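Local atomic coordinates of SRPBCC family protein (Bacillus thuringiensis serovar konkukian, PDB entry 3F08), a protein that is of unknown function but, as a member of the polyketide cyclase and lipid transport family, probably binds a hydrophobic ligand within a helix-grip fold. Residues V101-T106 with G123-G128. The protein carries 5 engineered substitutions. Residues are numbered along the deposited sequence; the frame is centred on the assembly and turned at random.
Sequences VEWSGT and GIYSDG
W103 and Y125 stack face to face and carry most of this contact. The five-membered ring of W103 lies over the Y125 ring with centroids 3.7 Å apart and planes 12° from parallel. W103 CD1 sits over the centre of the phenol ring. The two side chains cross at about a right angle, and the closest pair is W103 NE1 and Y125 CE1, at 3.3 Å. Y125 has CG anti to its carbonyl carbon (chi1 -61°), and its ring leads obliquely from the helix to the strand, bringing OH to G105.

The rest of the indole reaches back over the helix. Y125 CA makes an off-centre CH-pi contact with its six-membered ring, 4.2 Å from the centroid. Beyond it, G128 CA meets the indole edge 4.0 Å from W103 CZ3. A glycine allows the indole this close to the helix backbone. At the strand, G105 likewise has no CB to block the phenol: its CA is 3.4 Å from Y125 OH.

The buried polar ends are held by neighbouring strands. Y84 and S86 on strand 81-92 hydrogen-bond Y125 OH, and S86 OG also bonds to S104 O. W103 NE1 has weak hydrogen bonds to S86 OG and to Y72 OH on strand 69-74.

The segments run nearly antiparallel, at 162°, with axes 8.9 Å apart. They join the concave face of the sheet to the long C-terminal helix, as in the helix-grip fold of Bet v 1-like proteins. Strand 99-109 lies between strands 3-10 and 81-92, and helix 114-137 packs along it, running the opposite way, with L129 also touching W103.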
# COMPACT_ATOMS: atom_id res chain seq x y z
N VAL B 101 19.73 -1.74 -3.50
CA VAL B 101 18.59 -0.87 -3.41
C VAL B 101 18.63 0.15 -4.54
O VAL B 101 19.62 0.86 -4.71
CB VAL B 101 18.55 -0.15 -2.06
CG1 VAL B 101 17.31 0.73 -1.99
CG2 VAL B 101 18.55 -1.19 -0.93
N GLU B 102 17.56 0.19 -5.32
CA GLU B 102 17.46 1.07 -6.47
C GLU B 102 16.33 2.08 -6.26
O GLU B 102 15.21 1.71 -5.91
CB GLU B 102 17.20 0.22 -7.71
CG GLU B 102 17.39 0.91 -9.03
CD GLU B 102 17.36 -0.09 -10.18
OE1 GLU B 102 16.27 -0.63 -10.50
OE2 GLU B 102 18.43 -0.35 -10.77
N TRP B 103 16.65 3.35 -6.45
CA TRP B 103 15.67 4.43 -6.30
C TRP B 103 15.63 5.15 -7.64
O TRP B 103 16.66 5.64 -8.11
CB TRP B 103 16.12 5.40 -5.20
CG TRP B 103 15.01 6.17 -4.58
CD1 TRP B 103 13.80 6.47 -5.13
CD2 TRP B 103 15.01 6.77 -3.27
NE1 TRP B 103 13.05 7.22 -4.26
CE2 TRP B 103 13.76 7.41 -3.11
CE3 TRP B 103 15.94 6.82 -2.22
CZ2 TRP B 103 13.42 8.10 -1.94
CZ3 TRP B 103 15.61 7.50 -1.06
CH2 TRP B 103 14.35 8.13 -0.93
N SER B 104 14.46 5.22 -8.26
CA SER B 104 14.35 5.87 -9.55
C SER B 104 13.12 6.76 -9.67
O SER B 104 12.14 6.60 -8.93
CB SER B 104 14.33 4.83 -10.66
OG SER B 104 13.15 4.05 -10.57
N GLY B 105 13.17 7.70 -10.60
CA GLY B 105 12.04 8.59 -10.79
C GLY B 105 11.90 9.16 -12.19
O GLY B 105 12.88 9.27 -12.94
N THR B 106 10.66 9.50 -12.53
CA THR B 106 10.33 10.10 -13.81
C THR B 106 9.55 11.36 -13.47
O THR B 106 8.74 11.37 -12.54
CB THR B 106 9.47 9.16 -14.67
OG1 THR B 106 8.27 8.82 -13.96
CG2 THR B 106 10.22 7.88 -14.97
N GLY B 123 20.15 13.84 -6.24
CA GLY B 123 20.76 14.20 -4.98
C GLY B 123 19.92 13.72 -3.80
O GLY B 123 20.44 13.31 -2.77
N ILE B 124 18.60 13.80 -3.96
CA ILE B 124 17.70 13.35 -2.91
C ILE B 124 17.80 11.84 -2.72
O ILE B 124 17.90 11.35 -1.59
CB ILE B 124 16.25 13.73 -3.26
CG1 ILE B 124 16.12 15.26 -3.29
CG2 ILE B 124 15.28 13.14 -2.22
CD1 ILE B 124 14.73 15.74 -3.69
N TYR B 125 17.80 11.10 -3.83
CA TYR B 125 17.90 9.65 -3.75
C TYR B 125 19.25 9.22 -3.17
O TYR B 125 19.31 8.32 -2.33
CB TYR B 125 17.75 9.02 -5.14
CG TYR B 125 16.43 9.28 -5.82
CD1 TYR B 125 15.34 9.78 -5.12
CD2 TYR B 125 16.27 8.98 -7.17
CE1 TYR B 125 14.10 9.98 -5.75
CE2 TYR B 125 15.05 9.16 -7.81
CZ TYR B 125 13.96 9.66 -7.10
OH TYR B 125 12.75 9.82 -7.74
N SER B 126 20.32 9.86 -3.63
CA SER B 126 21.66 9.55 -3.17
C SER B 126 21.87 9.82 -1.68
O SER B 126 22.58 9.09 -1.00
CB SER B 126 22.69 10.32 -3.98
OG SER B 126 23.98 10.16 -3.42
N ASP B 127 21.25 10.89 -1.17
CA ASP B 127 21.38 11.21 0.25
C ASP B 127 20.62 10.18 1.07
O ASP B 127 21.08 9.75 2.13
CB ASP B 127 20.80 12.59 0.56
CG ASP B 127 21.74 13.71 0.17
OD1 ASP B 127 22.95 13.44 -0.00
OD2 ASP B 127 21.26 14.86 0.05
N GLY B 128 19.45 9.79 0.57
CA GLY B 128 18.63 8.81 1.26
C GLY B 128 19.29 7.45 1.36
O GLY B 128 19.22 6.80 2.40